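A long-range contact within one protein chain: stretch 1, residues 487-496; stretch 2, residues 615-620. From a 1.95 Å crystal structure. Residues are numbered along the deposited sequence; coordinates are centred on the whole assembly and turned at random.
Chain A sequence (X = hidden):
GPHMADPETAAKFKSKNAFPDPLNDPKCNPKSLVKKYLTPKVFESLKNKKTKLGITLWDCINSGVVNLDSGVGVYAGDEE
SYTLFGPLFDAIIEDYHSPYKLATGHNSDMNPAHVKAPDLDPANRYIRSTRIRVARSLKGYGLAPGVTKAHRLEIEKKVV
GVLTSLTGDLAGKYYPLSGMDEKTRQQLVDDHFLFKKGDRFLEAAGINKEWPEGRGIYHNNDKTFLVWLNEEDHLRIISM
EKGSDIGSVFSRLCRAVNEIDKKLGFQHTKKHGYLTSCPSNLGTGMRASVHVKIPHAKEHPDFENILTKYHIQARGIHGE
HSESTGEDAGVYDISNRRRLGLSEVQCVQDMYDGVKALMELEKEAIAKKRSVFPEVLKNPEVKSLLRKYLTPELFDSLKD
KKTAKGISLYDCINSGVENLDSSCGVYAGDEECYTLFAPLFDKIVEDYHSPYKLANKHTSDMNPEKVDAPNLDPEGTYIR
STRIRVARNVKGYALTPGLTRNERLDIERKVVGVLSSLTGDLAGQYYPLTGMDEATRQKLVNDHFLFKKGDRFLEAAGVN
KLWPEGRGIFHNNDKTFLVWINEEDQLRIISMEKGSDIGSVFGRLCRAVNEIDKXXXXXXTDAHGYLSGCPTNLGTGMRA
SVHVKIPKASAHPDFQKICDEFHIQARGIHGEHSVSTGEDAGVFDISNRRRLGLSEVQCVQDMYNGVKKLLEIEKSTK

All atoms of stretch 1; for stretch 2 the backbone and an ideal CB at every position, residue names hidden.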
# COMPACT_ATOMS: atom_id res chain seq x y z
N ALA A 487 -22.56 -10.59 -0.50
CA ALA A 487 -21.12 -10.67 -0.36
C ALA A 487 -20.67 -11.90 -1.13
O ALA A 487 -21.30 -12.95 -1.06
CB ALA A 487 -20.74 -10.81 1.10
N ARG A 488 -19.56 -11.79 -1.86
CA ARG A 488 -19.02 -12.93 -2.58
C ARG A 488 -17.50 -12.90 -2.50
O ARG A 488 -16.90 -11.82 -2.37
CB ARG A 488 -19.47 -12.93 -4.04
CG ARG A 488 -20.96 -13.18 -4.28
CD ARG A 488 -21.34 -14.63 -3.98
NE ARG A 488 -22.74 -14.91 -4.32
CZ ARG A 488 -23.75 -14.81 -3.47
NH1 ARG A 488 -23.53 -14.45 -2.21
NH2 ARG A 488 -24.98 -15.07 -3.88
N ASN A 489 -16.87 -14.07 -2.55
CA ASN A 489 -15.42 -14.12 -2.68
C ASN A 489 -15.02 -14.94 -3.90
O ASN A 489 -15.73 -15.89 -4.27
CB ASN A 489 -14.77 -14.63 -1.39
CG ASN A 489 -14.91 -13.62 -0.25
OD1 ASN A 489 -14.06 -12.75 -0.08
ND2 ASN A 489 -15.99 -13.73 0.51
N VAL A 490 -13.92 -14.57 -4.54
CA VAL A 490 -13.54 -15.15 -5.82
C VAL A 490 -12.83 -16.51 -5.66
O VAL A 490 -11.90 -16.64 -4.87
CB VAL A 490 -12.67 -14.18 -6.65
CG1 VAL A 490 -12.29 -14.80 -7.98
CG2 VAL A 490 -13.41 -12.87 -6.89
N LYS A 491 -13.30 -17.51 -6.40
CA LYS A 491 -12.78 -18.86 -6.27
C LYS A 491 -11.30 -18.91 -6.66
O LYS A 491 -10.87 -18.22 -7.59
CB LYS A 491 -13.59 -19.84 -7.13
CG LYS A 491 -13.27 -21.30 -6.84
CD LYS A 491 -14.08 -22.24 -7.71
CE LYS A 491 -13.71 -23.69 -7.42
NZ LYS A 491 -14.50 -24.65 -8.23
N GLY A 492 -10.52 -19.70 -5.93
CA GLY A 492 -9.13 -19.88 -6.27
C GLY A 492 -8.19 -19.07 -5.41
O GLY A 492 -6.97 -19.12 -5.59
N TYR A 493 -8.75 -18.31 -4.47
CA TYR A 493 -7.93 -17.46 -3.61
C TYR A 493 -8.21 -17.73 -2.14
O TYR A 493 -9.16 -18.43 -1.80
CB TYR A 493 -8.20 -15.99 -3.94
CG TYR A 493 -7.85 -15.63 -5.36
CD1 TYR A 493 -6.55 -15.30 -5.71
CD2 TYR A 493 -8.82 -15.64 -6.36
CE1 TYR A 493 -6.22 -14.99 -7.01
CE2 TYR A 493 -8.51 -15.32 -7.66
CZ TYR A 493 -7.21 -15.00 -7.98
OH TYR A 493 -6.88 -14.68 -9.28
N ALA A 494 -7.38 -17.17 -1.27
CA ALA A 494 -7.68 -17.17 0.16
C ALA A 494 -8.92 -16.30 0.35
O ALA A 494 -9.43 -15.71 -0.61
CB ALA A 494 -6.51 -16.60 0.94
N LEU A 495 -9.41 -16.22 1.58
CA LEU A 495 -10.45 -15.23 1.85
C LEU A 495 -9.72 -13.94 2.20
O LEU A 495 -8.49 -13.94 2.31
CB LEU A 495 -11.39 -15.70 2.96
CG LEU A 495 -12.24 -16.91 2.56
CD1 LEU A 495 -12.83 -17.63 3.77
CD2 LEU A 495 -13.35 -16.48 1.63
N THR A 496 -10.45 -12.84 2.34
CA THR A 496 -9.83 -11.54 2.63
C THR A 496 -8.77 -11.52 3.75
O THR A 496 -7.72 -10.89 3.58
CB THR A 496 -10.91 -10.45 2.85
OG1 THR A 496 -11.63 -10.25 1.62
CG2 THR A 496 -10.28 -9.15 3.25
N UNK A 615 -17.67 -16.02 -15.25
CA UNK A 615 -16.30 -15.65 -15.64
C UNK A 615 -15.24 -16.01 -14.60
O UNK A 615 -14.13 -16.42 -14.97
CB UNK A 615 -16.24 -14.15 -15.91
N UNK A 616 -15.57 -15.88 -13.32
CA UNK A 616 -14.56 -16.00 -12.26
C UNK A 616 -14.76 -17.17 -11.30
O UNK A 616 -13.79 -17.74 -10.81
CB UNK A 616 -14.53 -14.70 -11.45
N UNK A 617 -16.02 -17.50 -11.02
CA UNK A 617 -16.32 -18.48 -9.99
C UNK A 617 -16.26 -17.88 -8.59
O UNK A 617 -15.48 -16.95 -8.34
CB UNK A 617 -15.35 -19.66 -10.09
N UNK A 618 -17.09 -18.41 -7.68
CA UNK A 618 -17.12 -17.95 -6.29
C UNK A 618 -16.70 -19.07 -5.35
O UNK A 618 -16.81 -20.25 -5.69
CB UNK A 618 -18.51 -17.44 -5.92
N UNK A 619 -16.22 -18.70 -4.16
CA UNK A 619 -15.94 -19.67 -3.11
C UNK A 619 -17.25 -20.13 -2.48
O UNK A 619 -18.09 -19.30 -2.09
CB UNK A 619 -15.01 -19.08 -2.05
N UNK A 620 -17.44 -21.44 -2.38
CA UNK A 620 -18.75 -22.01 -2.08
C UNK A 620 -18.57 -23.44 -1.60
O UNK A 620 -17.74 -24.17 -2.15
CB UNK A 620 -19.67 -21.96 -3.30

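Position 615 sits in the last part of a helix, and its ideal CB has nothing of stretch 1 within 5.5 Å. Almost any helix-tolerant residue would do; the deposited one is Gln615.

At position 616 the CA-to-CB bond points sideways, yet the ideal CB lies 4.1 Å from Val490 CG1. An apolar surface invites an apolar partner, so leucine, isoleucine, valine or methionine would all suit. Leu616 is found, its CB packing against that methyl.

Position 617 is decided by its backbone. Phi is positive, 80° with psi 149°, as the chain leaves the helix, and a CB would be jammed against the carbonyl O of the residue before it. It would also sit 3.5 Å from Lys491 CB, which is tight. Glycine is the clear reading, and Gly617 is there. Lys491 N donates to Gly617 O at 3.0 Å, almost perfectly straight.

Position 618 belongs to a single beta bridge with Val490. Its CB points away overall, although the ideal atom lies 3.6 Å from Asn489 O and 4.4 Å from Arg488 CD. The visible lure is the aliphatic part of Arg488, over which a flat ring or a long apolar chain could lie; phenylalanine, tyrosine, leucine or methionine are all plausible. Phe618 takes the place, with Arg488 CD over one face of its ring, 4.0 Å from the centroid, a CH-pi contact. Its CA also approaches Asn489 O at 3.2 Å, a CA-H...O contact.

Position 619 offers the richest reading. Its backbone N donates to Asn489 O at 2.9 Å, a bond available to any residue but proline. CA-to-CB points sideways, but a side chain turning back toward stretch 1 would meet the carbonyls of Val490, Tyr493 and Ala494, gathered around the turn from Val490 to Tyr493. A long donor such as glutamine, lysine or arginine would suit, and glutamine adds an acceptor. Gln619 extends with chi1 m and chi2 t, and its NE2 bonds to Val490 O at 3.0 Å and to Ala494 O at 3.1 Å. Tyr493 O is as close to NE2, 3.1 Å, but at a poor angle; water 2 instead donates both to Tyr493 O (2.7 Å) and to Gln619 OE1 (2.6 Å). Water 1 accepts from Asn489 N at 2.8 Å and lies 2.8 Å from Gln619 O, joining the two backbones.

At position 620 the ideal CB again finds nothing of stretch 1 within 5.5 Å, so many residues would fit; His620 is deposited, hydrogen-bonding elsewhere in the structure.

Stretch 2, residues 615-620: QLGFQH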
# COMPACT_ATOMS: atom_id res chain seq x y z
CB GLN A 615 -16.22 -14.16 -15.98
CG GLN A 615 -16.95 -13.76 -17.25
CD GLN A 615 -16.44 -12.46 -17.84
OE1 GLN A 615 -15.23 -12.27 -17.97
NE2 GLN A 615 -17.35 -11.56 -18.19
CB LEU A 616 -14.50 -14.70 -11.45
CG LEU A 616 -14.19 -13.43 -12.23
CD1 LEU A 616 -14.15 -12.22 -11.31
CD2 LEU A 616 -12.87 -13.57 -12.97
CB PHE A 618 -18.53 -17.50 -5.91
CG PHE A 618 -19.05 -16.36 -6.73
CD1 PHE A 618 -18.21 -15.31 -7.10
CD2 PHE A 618 -20.37 -16.33 -7.15
CE1 PHE A 618 -18.69 -14.26 -7.87
CE2 PHE A 618 -20.86 -15.28 -7.91
CZ PHE A 618 -20.01 -14.24 -8.28
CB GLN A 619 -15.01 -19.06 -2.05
CG GLN A 619 -13.69 -18.57 -2.64
CD GLN A 619 -12.71 -18.08 -1.60
OE1 GLN A 619 -12.62 -18.63 -0.49
NE2 GLN A 619 -11.95 -17.04 -1.94
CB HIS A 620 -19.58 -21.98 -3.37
CG HIS A 620 -21.01 -22.43 -3.20
ND1 HIS A 620 -21.40 -23.74 -3.34
CD2 HIS A 620 -22.14 -21.72 -2.96
CE1 HIS A 620 -22.70 -23.83 -3.16
NE2 HIS A 620 -23.18 -22.62 -2.93
O HOH W 1 -18.20 -16.52 -1.97
O HOH W 2 -10.30 -19.54 0.39
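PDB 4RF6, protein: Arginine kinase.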